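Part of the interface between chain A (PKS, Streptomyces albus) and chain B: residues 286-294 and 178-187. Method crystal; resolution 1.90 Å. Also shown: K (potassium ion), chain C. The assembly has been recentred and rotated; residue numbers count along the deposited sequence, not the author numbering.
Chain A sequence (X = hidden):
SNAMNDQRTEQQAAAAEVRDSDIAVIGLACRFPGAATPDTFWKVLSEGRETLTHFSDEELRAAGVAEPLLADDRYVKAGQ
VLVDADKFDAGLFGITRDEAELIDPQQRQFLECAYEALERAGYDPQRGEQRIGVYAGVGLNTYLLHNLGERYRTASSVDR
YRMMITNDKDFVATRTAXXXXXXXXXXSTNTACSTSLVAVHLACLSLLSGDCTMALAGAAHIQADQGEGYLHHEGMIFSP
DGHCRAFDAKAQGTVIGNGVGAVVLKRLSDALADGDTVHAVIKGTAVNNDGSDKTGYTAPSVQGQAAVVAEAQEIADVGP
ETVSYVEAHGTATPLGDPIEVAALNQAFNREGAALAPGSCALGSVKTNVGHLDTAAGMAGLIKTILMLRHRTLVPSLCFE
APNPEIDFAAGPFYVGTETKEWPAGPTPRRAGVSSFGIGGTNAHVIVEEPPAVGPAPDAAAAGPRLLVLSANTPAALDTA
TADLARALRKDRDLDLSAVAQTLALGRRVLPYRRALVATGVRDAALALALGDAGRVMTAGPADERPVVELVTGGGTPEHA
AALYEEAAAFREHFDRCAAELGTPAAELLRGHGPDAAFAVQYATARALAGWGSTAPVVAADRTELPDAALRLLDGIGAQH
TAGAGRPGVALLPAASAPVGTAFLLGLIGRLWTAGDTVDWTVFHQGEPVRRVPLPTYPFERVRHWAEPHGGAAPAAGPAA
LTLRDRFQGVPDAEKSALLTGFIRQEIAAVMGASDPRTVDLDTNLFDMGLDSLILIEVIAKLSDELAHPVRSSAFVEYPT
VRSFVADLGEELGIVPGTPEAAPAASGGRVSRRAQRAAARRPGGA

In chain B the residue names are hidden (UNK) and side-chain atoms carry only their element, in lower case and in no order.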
ATOM      1  N   ALA A 286      -8.226   9.614  -6.039  1.00 14.06           N
ATOM      2  CA  ALA A 286      -7.679  10.376  -4.929  1.00 13.46           C
ATOM      3  C   ALA A 286      -7.933   9.628  -3.636  1.00 12.05           C
ATOM      4  O   ALA A 286      -8.929   8.915  -3.504  1.00 12.07           O
ATOM      5  CB  ALA A 286      -8.282  11.774  -4.882  1.00 16.36           C
ATOM      6  N   VAL A 287      -6.993   9.771  -2.706  1.00 10.00           N
ATOM      7  CA  VAL A 287      -7.097   9.197  -1.381  1.00 10.77           C
ATOM      8  C   VAL A 287      -6.641  10.240  -0.376  1.00 12.44           C
ATOM      9  O   VAL A 287      -5.638  10.916  -0.605  1.00 10.36           O
ATOM     10  CB  VAL A 287      -6.235   7.918  -1.233  1.00  9.44           C
ATOM     11  CG1 VAL A 287      -6.279   7.389   0.215  1.00 10.12           C
ATOM     12  CG2 VAL A 287      -6.676   6.866  -2.215  1.00 10.88           C
ATOM     13  N   ASN A 288      -7.375  10.380   0.727  1.00 10.53           N
ATOM     14  CA  ASN A 288      -6.950  11.231   1.810  1.00  8.76           C
ATOM     15  C   ASN A 288      -7.365  10.601   3.143  1.00  9.25           C
ATOM     16  O   ASN A 288      -7.877   9.474   3.174  1.00 11.63           O
ATOM     17  CB  ASN A 288      -7.513  12.656   1.637  1.00 11.41           C
ATOM     18  CG  ASN A 288      -9.010  12.747   1.892  1.00 14.80           C
ATOM     19  OD1 ASN A 288      -9.622  11.812   2.380  1.00 13.92           O
ATOM     20  ND2 ASN A 288      -9.604  13.902   1.576  1.00 14.59           N
ATOM     21  N   ASN A 289      -7.097  11.294   4.236  1.00  8.89           N
ATOM     22  CA  ASN A 289      -7.625  10.879   5.534  1.00  8.68           C
ATOM     23  C   ASN A 289      -8.242  12.081   6.216  1.00 10.61           C
ATOM     24  O   ASN A 289      -7.773  13.220   6.041  1.00 11.96           O
ATOM     25  CB  ASN A 289      -6.539  10.248   6.411  1.00 10.15           C
ATOM     26  CG  ASN A 289      -7.098   9.635   7.683  1.00 10.98           C
ATOM     27  OD1 ASN A 289      -7.374  10.339   8.670  1.00  9.80           O
ATOM     28  ND2 ASN A 289      -7.281   8.322   7.669  1.00 10.44           N
ATOM     29  N   ASP A 290      -9.283  11.834   7.007  1.00 10.94           N
ATOM     30  CA  ASP A 290      -9.960  12.894   7.762  1.00 11.84           C
ATOM     31  C   ASP A 290      -9.047  13.621   8.742  1.00 13.56           C
ATOM     32  O   ASP A 290      -9.266  14.799   9.063  1.00 11.43           O
ATOM     33  CB  ASP A 290     -11.135  12.316   8.548  1.00 13.34           C
ATOM     34  CG  ASP A 290     -12.231  11.791   7.654  1.00 16.42           C
ATOM     35  OD1 ASP A 290     -12.327  12.260   6.505  1.00 14.57           O
ATOM     36  OD2 ASP A 290     -12.987  10.911   8.108  1.00 16.88           O
ATOM     37  N   GLY A 291      -8.037  12.915   9.248  1.00 10.26           N
ATOM     38  CA  GLY A 291      -7.201  13.480  10.282  1.00 10.75           C
ATOM     39  C   GLY A 291      -8.003  13.591  11.567  1.00 11.82           C
ATOM     40  O   GLY A 291      -8.898  12.774  11.812  1.00 14.48           O
ATOM     41  N   SER A 292      -7.697  14.595  12.378  1.00 12.28           N
ATOM     42  CA  SER A 292      -8.213  14.669  13.738  1.00 15.37           C
ATOM     43  C   SER A 292      -9.535  15.420  13.855  1.00 18.96           C
ATOM     44  O   SER A 292     -10.232  15.284  14.856  1.00 20.36           O
ATOM     45  CB  SER A 292      -7.193  15.356  14.663  1.00 19.50           C
ATOM     46  OG  SER A 292      -6.023  14.558  14.802  1.00 24.15           O
ATOM     47  N   ASP A 293      -9.868  16.229  12.858  1.00 18.35           N
ATOM     48  CA  ASP A 293     -10.925  17.237  13.050  1.00 21.35           C
ATOM     49  C   ASP A 293     -12.321  16.628  12.819  1.00 21.71           C
ATOM     50  O   ASP A 293     -12.958  16.824  11.781  1.00 25.61           O
ATOM     51  CB  ASP A 293     -10.679  18.424  12.124  1.00 26.36           C
ATOM     52  CG  ASP A 293     -11.643  19.572  12.368  1.00 42.33           C
ATOM     53  OD1 ASP A 293     -12.308  19.590  13.430  1.00 49.56           O
ATOM     54  OD2 ASP A 293     -11.723  20.462  11.492  1.00 48.33           O
ATOM     55  N   LYS A 294     -12.758  15.850  13.795  1.00 21.39           N
ATOM     56  CA  LYS A 294     -14.056  15.199  13.763  1.00 23.16           C
ATOM     57  C   LYS A 294     -14.256  14.594  15.150  1.00 25.20           C
ATOM     58  O   LYS A 294     -13.314  14.529  15.933  1.00 23.80           O
ATOM     59  CB  LYS A 294     -14.140  14.155  12.655  1.00 23.43           C
ATOM     60  CG  LYS A 294     -13.253  12.929  12.824  1.00 23.67           C
ATOM     61  CD  LYS A 294     -13.435  12.020  11.620  1.00 27.10           C
ATOM     62  CE  LYS A 294     -12.820  10.663  11.800  1.00 24.44           C
ATOM     63  NZ  LYS A 294     -13.093   9.796  10.605  1.00 22.91           N
TER
ATOM     64  N   UNK B 178      -5.520   9.658  12.754  1.00  9.37           N
ATOM     65  CA  UNK B 178      -6.557  10.262  13.579  1.00  9.68           C
ATOM     66  C   UNK B 178      -5.988  10.939  14.828  1.00 11.07           C
ATOM     67  O   UNK B 178      -6.443  12.012  15.234  1.00 11.27           O
ATOM     68  c   UNK B 178     -10.571  10.873  16.600  1.00 19.40           C
ATOM     69  c   UNK B 178      -9.537  10.720  14.452  1.00 13.02           C
ATOM     70  c   UNK B 178      -7.585   9.209  13.997  1.00  9.87           C
ATOM     71  o   UNK B 178     -11.531  11.444  17.397  1.00 24.02           O
ATOM     72  c   UNK B 178      -8.632   9.772  14.918  1.00 11.58           C
ATOM     73  c   UNK B 178      -9.688   9.923  17.108  1.00 16.78           C
ATOM     74  c   UNK B 178     -10.498  11.267  15.280  1.00 16.43           C
ATOM     75  c   UNK B 178      -8.712   9.379  16.256  1.00 15.22           C
ATOM     76  N   UNK B 179      -4.989  10.321  15.440  1.00 10.93           N
ATOM     77  CA  UNK B 179      -4.478  10.834  16.704  1.00 12.19           C
ATOM     78  C   UNK B 179      -3.400  11.889  16.525  1.00 11.66           C
ATOM     79  O   UNK B 179      -3.196  12.697  17.426  1.00 13.32           O
ATOM     80  n   UNK B 179      -7.757   9.241  20.672  1.00 17.17           N
ATOM     81  c   UNK B 179      -5.900   9.501  19.083  1.00 15.00           C
ATOM     82  c   UNK B 179      -5.010   8.776  18.098  1.00 13.06           C
ATOM     83  c   UNK B 179      -6.912   8.551  19.673  1.00 16.08           C
ATOM     84  c   UNK B 179      -3.938   9.689  17.549  1.00 12.39           C
ATOM     85  N   UNK B 180      -2.702  11.876  15.384  1.00 11.35           N
ATOM     86  CA  UNK B 180      -1.660  12.875  15.100  1.00 12.05           C
ATOM     87  C   UNK B 180      -2.105  13.990  14.135  1.00 14.08           C
ATOM     88  O   UNK B 180      -1.395  14.972  13.969  1.00 14.49           O
ATOM     89  c   UNK B 180       0.358  11.563  16.841  1.00 13.41           C
ATOM     90  c   UNK B 180      -0.416  12.200  14.526  1.00 12.31           C
ATOM     91  c   UNK B 180       1.625  10.778  14.840  1.00 13.92           C
ATOM     92  c   UNK B 180       0.249  11.120  15.393  1.00 13.51           C
ATOM     93  N   UNK B 181      -3.273  13.821  13.513  1.00 10.56           N
ATOM     94  CA  UNK B 181      -3.825  14.717  12.466  1.00 12.00           C
ATOM     95  C   UNK B 181      -3.066  14.665  11.136  1.00 14.95           C
ATOM     96  O   UNK B 181      -2.581  15.680  10.635  1.00 16.13           O
ATOM     97  c   UNK B 181      -4.809  17.019  12.035  1.00 18.73           C
ATOM     98  o   UNK B 181      -5.873  16.559  11.619  1.00 16.20           O
ATOM     99  n   UNK B 181      -4.397  18.245  11.728  1.00 15.87           N
ATOM    100  c   UNK B 181      -3.891  16.176  12.927  1.00 15.27           C
ATOM    101  N   UNK B 182      -3.007  13.480  10.543  1.00 12.32           N
ATOM    102  CA  UNK B 182      -2.375  13.291   9.243  1.00 10.50           C
ATOM    103  C   UNK B 182      -3.512  13.154   8.240  1.00 15.15           C
ATOM    104  O   UNK B 182      -4.330  12.239   8.368  1.00 15.90           O
ATOM    105  c   UNK B 182       0.364  10.716  10.296  1.00 13.40           C
ATOM    106  c   UNK B 182      -0.538  11.915  10.449  1.00 12.82           C
ATOM    107  c   UNK B 182       0.289  13.192  10.651  1.00 10.59           C
ATOM    108  c   UNK B 182      -1.471  12.052   9.252  1.00 11.22           C
ATOM    109  N   UNK B 183      -3.588  14.071   7.276  1.00 12.74           N
ATOM    110  CA  UNK B 183      -4.706  14.132   6.337  1.00 10.66           C
ATOM    111  C   UNK B 183      -4.355  13.647   4.934  1.00 11.73           C
ATOM    112  O   UNK B 183      -5.199  13.675   4.031  1.00 10.09           O
ATOM    113  c   UNK B 183      -5.235  15.559   6.263  1.00 14.39           C
ATOM    114  s   UNK B 183      -5.808  16.135   7.865  1.00 21.53           S
ATOM    115  N   UNK B 184      -3.111  13.226   4.739  1.00 11.17           N
ATOM    116  CA  UNK B 184      -2.720  12.610   3.482  1.00 12.69           C
ATOM    117  C   UNK B 184      -3.208  11.167   3.449  1.00 12.54           C
ATOM    118  O   UNK B 184      -3.875  10.713   4.382  1.00  9.79           O
ATOM    119  N   UNK B 185      -2.893  10.433   2.377  1.00 12.46           N
ATOM    120  CA  UNK B 185      -3.246   9.012   2.347  1.00 12.18           C
ATOM    121  C   UNK B 185      -2.675   8.290   3.548  1.00 10.21           C
ATOM    122  O   UNK B 185      -1.490   8.445   3.842  1.00  9.33           O
ATOM    123  c   UNK B 185      -2.217   9.675   0.310  1.00 18.36           C
ATOM    124  c   UNK B 185      -2.587   8.495   1.070  1.00 13.64           C
ATOM    125  c   UNK B 185      -2.006  10.794   1.271  1.00 14.13           C
ATOM    126  N   UNK B 186      -3.507   7.512   4.226  1.00 10.33           N
ATOM    127  CA  UNK B 186      -3.082   6.753   5.381  1.00 13.70           C
ATOM    128  C   UNK B 186      -3.425   5.298   5.134  1.00 12.20           C
ATOM    129  O   UNK B 186      -4.600   4.913   5.089  1.00 12.19           O
ATOM    130  c   UNK B 186      -3.747   7.304   6.641  1.00 18.44           C
ATOM    131  o   UNK B 186      -3.403   8.691   6.788  1.00 23.04           O
ATOM    132  N   UNK B 187      -2.392   4.501   4.930  1.00  8.42           N
ATOM    133  CA  UNK B 187      -2.559   3.181   4.359  1.00  8.46           C
ATOM    134  C   UNK B 187      -1.724   2.156   5.119  1.00  9.39           C
ATOM    135  O   UNK B 187      -0.529   2.357   5.347  1.00  8.77           O
ATOM    136  c   UNK B 187      -2.916   4.242   2.101  1.00 10.21           C
ATOM    137  c   UNK B 187      -2.150   3.172   2.863  1.00 10.24           C
ATOM    138  c   UNK B 187      -2.404   1.800   2.227  1.00 13.73           C
TER
HETATM  139  K     K C 901     -10.852  14.283  17.365  0.77 20.15           K
HETATM  140  O   HOH W   1      -8.144  12.943  17.418  1.00 21.07           O
HETATM  141  O   HOH W   2      -4.405  15.384  16.779  1.00 20.39           O
HETATM  142  O   HOH W   3      -8.240  16.962  10.388  1.00 17.08           O
HETATM  143  O   HOH W   4     -12.822  13.637  19.782  1.00 45.40           O
HETATM  144  O   HOH W   5     -11.865  17.269  17.259  1.00 39.25           O
HETATM  145  O   HOH W   6      -9.223  16.363  18.490  1.00 48.79           O

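Position 178 carries one carbon, then a six-carbon ring bearing one oxygen. Its CA-to-CB bond points away from chain A, yet the ring reaches back: a ring carbon lies 3.4 Å from Gly A291 O, near the ring plane. This is Tyr B178. Its OH binds the potassium ion K at 2.9 Å, and its backbone O accepts a hydrogen bond from Ser A292 OG at 2.6 Å.

Position 179 shows four carbons in a row ending in nitrogen, and its CA-to-CB bond points away: Lys B179. Water 2 donates to both Lys B179 O (3.0 Å) and Ser A292 OG (2.7 Å).

Position 180 has four carbons forked at the second; its CA-to-CB bond points away and its side chain does not reach the chain A stretch: Leu B180.

Position 181 has two carbons, the second carrying one oxygen and one nitrogen, with the side-chain oxygen 2.8 Å from Ser A292 N. This is the amide of Asn B181. Its phi of 70° marks the departure from the helix. Ser A292 N donates to Asn B181 OD1 with an angle of 173°, nearly linear.

Position 182 again has four carbons forked at the second, and its CA-to-CB bond points away: Leu B182. Its backbone O, 3.6 Å from Asn A289 CB, is buried without a polar partner.

Position 183 has one carbon, then sulfur, the sulfur 3.9 Å from Gly A291 CA, so it is Cys B183. An ideal CB on that glycine would fall 2.5 Å from Cys B183 SG and 2.6 Å from Asn B181 OD1, both clashes. Asn A289 N donates to Cys B183 O at 3.1 Å and 175°.

Position 184 has no side-chain atoms, and its backbone O is 3.3 Å from Asn A289 N, but the angle is too poor for a hydrogen bond: Gly B184.

Position 185 has three carbons closing a ring onto the backbone N, and its CB meets Val A287 CG1 at 3.9 Å, an apolar contact: Pro B185.

Position 186 has one carbon and one oxygen; its CA-to-CB bond points toward the chain A stretch, and the side-chain oxygen lies 3.5 Å from Asn A289 CB: Ser B186. OG donates to Gly B184 O at 3.2 Å.

Position 187 has one carbon carrying two others: Val B187, whose side chain makes no contact with the chain A stretch.

The contact buries 597 Å² and rests on three direct hydrogen bonds, two of them to backbone acceptors. Water 3 bridges the chains, donating to Asn B181 OD1 and Asp A290 O, both at 2.7 Å, and accepting from Asp A293 N at 3.0 Å. Potassium joins the chains directly, for Ser A292 O (2.8 Å) and Lys A294 O (2.9 Å) bind K alongside the tyrosine hydroxyl.

Chain B 178-187: YKLNLCGPSV
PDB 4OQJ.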